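Type II secretion system protein L (Pseudomonas aeruginosa, PDB 6GHU) forms part of the inner-membrane platform of the type II secretion system, linking the cytoplasmic energy-providing protein XcpR to the rest of the machinery that exports proteases and toxins. Local coordinates at residues V37-G41 against F42-E46; S50-E54 against S55-V59. All coordinates share one frame; numbering follows the deposited sequence.

Contacts 1 and 2 sit at the two ends of helix 42-54, their centres about 16 Å apart, and do not touch each other beyond adjoining along the chain. Contact 1 (V37-G41 against F42-E46) takes the chain from strand 32-39 into the first turn of the helix; contact 2 (S50-E54 against S55-V59) closes its last turn and leads out to strand 59-67. Contact 1 thus joins the first helix-strand-strand unit to the second, and contact 2 lies inside the second, in a ferredoxin-like fold whose two helices rest on one antiparallel sheet. Strand 70-77 lies under both: L45 meets V71, and L52 meets L75 and I77.

Contact 1 of 2, residues V37-G41 against F42-E46; sequences VRAPG and FDVLE
V37 and L45 meet methyl to methyl, V37 CG2 to L45 CD2 at 3.5 Å, closer than usual for two carbons, the two side chains running antiparallel alongside one another. The same CD2 of L45 lies 3.9 Å from CB of A39, so one branch of the leucine bridges two residues of the strand that point the same way. A39 CB also meets V44, whose CG1 comes to 3.7 Å. This methyl is anti to the backbone N (chi1 179°), which leaves the valine's other branch, CG2, on the side of the proline: V44 CG2 rests 3.9 Å from P40 CG, the two side chains crossing at about a right angle.

Behind these apolar pairs, G41, at the N-cap position, holds the start of the helix through its carbonyl. V44 N bonds to G41 O at 3.1 Å, and L45 N adds a weak, longer bond to the same oxygen, which thus takes two N-H groups of the first turn.

Farther out, F42 and L45 both touch V71 and A64, while V44 reaches T18 and V19; P40 O accepts a hydrogen bond from R66 NH2. V37 and A39 are backbone-bonded to A73 and V71 of the adjoining strand. The whole is the tight turn that carries strand 32-39 into helix 42-54, joining the two helix-strand-strand halves of this ferredoxin-like fold.

Contact 2 of 2, residues S50-E54 against S55-V59; sequences SRLSE and SGLAV
L52 and L57 cross obliquely, CD2 of L52 lying 3.8 Å from CD1 of L57, while the other branch of L52, CD1, meets V59 CG2 at 3.9 Å with the side chains at about a right angle. The two methyls of L52 thus serve different partners. V59 also sets its CG1 against CB of S53, so its branches divide between neighbouring residues of the helix.

Above this apolar side, the carbonyl of L52 is gripped from opposite faces of its plane. L57 N reaches L52 O at 3.1 Å from one face, tilted 21° from the plane; S55 OG reaches L52 O at 2.7 Å from the other. The serine hydroxyl gets there because it stands between its own backbone N and carbonyl carbon (chi1 76°), folded back over the helix end. S55 OG is also bonded to Q8 NE2 of helix 3-14, and L52 packs on V12 and on L75 and I77, so the tight side faces the other helix and the sheet. G56, with a positive phi of 103°, completes the closure of the last turn by giving its N-H to S53 O, G56 N lying 2.9 Å from that oxygen. Beside it, S53 CA makes a nearly straight CA-H...O contact with L57 O.

The solvent side is looser. E54 is exposed and has only its near end, CB and CG, against S55 N; R51, though exposed as well, touches V12 of helix 3-14. The 6-to-1 bond from L57 N to L52 O and the 5-to-2 bond from G56 N to S53 O make a Schellman motif, which ends helix 42-54 and turns the chain toward strand 59-67 of the ferredoxin-like fold.

Contact 1 of 2, residues V37-G41 against F42-E46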
loop_
_atom_site.group_PDB
_atom_site.type_symbol
_atom_site.label_atom_id
_atom_site.label_comp_id
_atom_site.label_asym_id
_atom_site.label_seq_id
_atom_site.Cartn_x
_atom_site.Cartn_y
_atom_site.Cartn_z
ATOM N N VAL A 37 9.957 2.718 7.550
ATOM C CA VAL A 37 9.333 2.449 8.837
ATOM C C VAL A 37 10.186 3.037 9.951
ATOM O O VAL A 37 11.391 3.257 9.807
ATOM C CB VAL A 37 9.108 0.939 9.075
ATOM C CG1 VAL A 37 8.195 0.355 8.009
ATOM C CG2 VAL A 37 10.436 0.184 9.110
ATOM N N ARG A 38 9.532 3.297 11.078
ATOM C CA ARG A 38 10.208 3.632 12.318
ATOM C C ARG A 38 9.664 2.738 13.422
ATOM O O ARG A 38 8.514 2.295 13.374
ATOM C CB ARG A 38 10.025 5.116 12.688
ATOM C CG ARG A 38 10.820 6.061 11.807
ATOM C CD ARG A 38 10.932 7.448 12.424
ATOM N NE ARG A 38 12.089 8.185 11.912
ATOM C CZ ARG A 38 12.080 8.971 10.837
ATOM N NH1 ARG A 38 10.969 9.143 10.130
ATOM N NH2 ARG A 38 13.194 9.592 10.464
ATOM N N ALA A 39 10.507 2.466 14.413
ATOM C CA ALA A 39 10.125 1.640 15.548
ATOM C C ALA A 39 10.960 2.070 16.743
ATOM O O ALA A 39 11.986 2.739 16.578
ATOM C CB ALA A 39 10.327 0.148 15.246
ATOM N N PRO A 40 10.544 1.717 17.961
ATOM C CA PRO A 40 11.345 2.119 19.127
ATOM C C PRO A 40 12.757 1.557 19.118
ATOM O O PRO A 40 13.659 2.180 19.685
ATOM C CB PRO A 40 10.530 1.596 20.321
ATOM C CG PRO A 40 9.522 0.656 19.755
ATOM C CD PRO A 40 9.266 1.101 18.354
ATOM N N GLY A 41 12.981 0.403 18.496
ATOM C CA GLY A 41 14.294 -0.213 18.551
ATOM C C GLY A 41 14.459 -1.259 17.475
ATOM O O GLY A 41 13.501 -1.670 16.816
ATOM N N PHE A 42 15.708 -1.701 17.315
ATOM C CA PHE A 42 16.037 -2.637 16.248
ATOM C C PHE A 42 15.333 -3.976 16.438
ATOM O O PHE A 42 14.976 -4.632 15.452
ATOM C CB PHE A 42 17.558 -2.833 16.176
ATOM C CG PHE A 42 18.330 -1.550 16.025
ATOM C CD1 PHE A 42 19.090 -1.057 17.075
ATOM C CD2 PHE A 42 18.286 -0.830 14.846
ATOM C CE1 PHE A 42 19.799 0.124 16.945
ATOM C CE2 PHE A 42 18.993 0.359 14.709
ATOM C CZ PHE A 42 19.749 0.832 15.757
ATOM N N ASP A 43 15.122 -4.397 17.689
ATOM C CA ASP A 43 14.463 -5.676 17.940
ATOM C C ASP A 43 13.052 -5.695 17.369
ATOM O O ASP A 43 12.555 -6.756 16.970
ATOM C CB ASP A 43 14.422 -5.962 19.441
ATOM C CG ASP A 43 13.623 -4.923 20.213
ATOM O OD1 ASP A 43 13.915 -3.716 20.077
ATOM O OD2 ASP A 43 12.697 -5.313 20.952
ATOM N N VAL A 44 12.391 -4.540 17.337
ATOM C CA VAL A 44 11.047 -4.460 16.781
ATOM C C VAL A 44 11.090 -4.591 15.263
ATOM O O VAL A 44 10.216 -5.221 14.657
ATOM C CB VAL A 44 10.373 -3.149 17.226
ATOM C CG1 VAL A 44 8.967 -3.030 16.636
ATOM C CG2 VAL A 44 10.323 -3.071 18.746
ATOM N N LEU A 45 12.102 -3.999 14.622
ATOM C CA LEU A 45 12.232 -4.135 13.176
ATOM C C LEU A 45 12.563 -5.570 12.794
ATOM O O LEU A 45 12.053 -6.086 11.792
ATOM C CB LEU A 45 13.308 -3.187 12.644
ATOM C CG LEU A 45 13.058 -1.686 12.755
ATOM C CD1 LEU A 45 14.282 -0.924 12.277
ATOM C CD2 LEU A 45 11.839 -1.284 11.958
ATOM N N GLU A 46 13.421 -6.227 13.581
ATOM C CA GLU A 46 13.777 -7.615 13.307
ATOM C C GLU A 46 12.588 -8.533 13.528
ATOM O O GLU A 46 12.375 -9.478 12.759
ATOM C CB GLU A 46 14.955 -8.037 14.188
ATOM C CG GLU A 46 15.208 -9.546 14.262
ATOM C CD GLU A 46 15.365 -10.209 12.899
ATOM O OE1 GLU A 46 15.038 -11.410 12.788
ATOM O OE2 GLU A 46 15.818 -9.541 11.944
#

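Contact 2 of 2, residues S50-E54 against S55-V59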
loop_
_atom_site.group_PDB
_atom_site.type_symbol
_atom_site.label_atom_id
_atom_site.label_comp_id
_atom_site.label_asym_id
_atom_site.label_seq_id
_atom_site.Cartn_x
_atom_site.Cartn_y
_atom_site.Cartn_z
ATOM N N SER A 50 10.766 -10.837 10.706
ATOM C CA SER A 50 10.513 -12.254 10.944
ATOM C C SER A 50 9.041 -12.593 10.754
ATOM O O SER A 50 8.708 -13.629 10.170
ATOM C CB SER A 50 10.968 -12.630 12.357
ATOM O OG SER A 50 10.875 -14.026 12.563
ATOM N N ARG A 51 8.145 -11.725 11.231
ATOM C CA ARG A 51 6.714 -11.977 11.090
ATOM C C ARG A 51 6.274 -11.912 9.630
ATOM O O ARG A 51 5.440 -12.713 9.190
ATOM C CB ARG A 51 5.919 -10.968 11.917
ATOM C CG ARG A 51 6.117 -11.070 13.423
ATOM C CD ARG A 51 5.784 -12.443 13.941
ATOM N NE ARG A 51 5.729 -12.481 15.404
ATOM C CZ ARG A 51 6.774 -12.709 16.198
ATOM N NH1 ARG A 51 7.982 -12.915 15.685
ATOM N NH2 ARG A 51 6.608 -12.727 17.514
ATOM N N LEU A 52 6.799 -10.948 8.872
ATOM C CA LEU A 52 6.457 -10.857 7.456
ATOM C C LEU A 52 6.927 -12.094 6.707
ATOM O O LEU A 52 6.197 -12.644 5.876
ATOM C CB LEU A 52 7.075 -9.602 6.847
ATOM C CG LEU A 52 6.489 -8.283 7.344
ATOM C CD1 LEU A 52 7.406 -7.145 6.980
ATOM C CD2 LEU A 52 5.096 -8.073 6.759
ATOM N N SER A 53 8.148 -12.542 6.995
ATOM C CA SER A 53 8.674 -13.745 6.360
ATOM C C SER A 53 7.877 -14.972 6.776
ATOM O O SER A 53 7.538 -15.813 5.937
ATOM C CB SER A 53 10.152 -13.907 6.718
ATOM O OG SER A 53 10.668 -15.133 6.232
ATOM N N GLU A 54 7.569 -15.087 8.072
ATOM C CA GLU A 54 6.759 -16.193 8.575
ATOM C C GLU A 54 5.407 -16.258 7.875
ATOM O O GLU A 54 4.858 -17.344 7.662
ATOM C CB GLU A 54 6.577 -16.037 10.089
ATOM C CG GLU A 54 5.331 -16.693 10.674
ATOM C CD GLU A 54 5.129 -16.348 12.136
ATOM O OE1 GLU A 54 4.034 -15.836 12.476
ATOM O OE2 GLU A 54 6.068 -16.573 12.937
ATOM N N SER A 55 4.840 -15.101 7.541
ATOM C CA SER A 55 3.542 -15.093 6.874
ATOM C C SER A 55 3.630 -15.514 5.417
ATOM O O SER A 55 2.589 -15.610 4.760
ATOM C CB SER A 55 2.913 -13.706 6.954
ATOM O OG SER A 55 3.543 -12.824 6.042
ATOM N N GLY A 56 4.830 -15.748 4.893
ATOM C CA GLY A 56 5.001 -16.165 3.520
ATOM C C GLY A 56 5.472 -15.084 2.571
ATOM O O GLY A 56 5.582 -15.348 1.367
ATOM N N LEU A 57 5.754 -13.883 3.067
ATOM C CA LEU A 57 6.192 -12.784 2.221
ATOM C C LEU A 57 7.707 -12.783 2.083
ATOM O O LEU A 57 8.434 -13.062 3.043
ATOM C CB LEU A 57 5.734 -11.443 2.793
ATOM C CG LEU A 57 4.226 -11.243 2.930
ATOM C CD1 LEU A 57 3.948 -9.923 3.618
ATOM C CD2 LEU A 57 3.559 -11.291 1.570
ATOM N N ALA A 58 8.172 -12.482 0.877
ATOM C CA ALA A 58 9.577 -12.169 0.674
ATOM C C ALA A 58 9.843 -10.773 1.212
ATOM O O ALA A 58 9.132 -9.821 0.877
ATOM C CB ALA A 58 9.939 -12.250 -0.806
ATOM N N VAL A 59 10.851 -10.653 2.060
ATOM C CA VAL A 59 11.089 -9.423 2.797
ATOM C C VAL A 59 12.589 -9.205 2.913
ATOM O O VAL A 59 13.358 -10.150 3.109
ATOM C CB VAL A 59 10.426 -9.466 4.192
ATOM C CG1 VAL A 59 11.026 -10.581 5.039
ATOM C CG2 VAL A 59 10.569 -8.125 4.893
#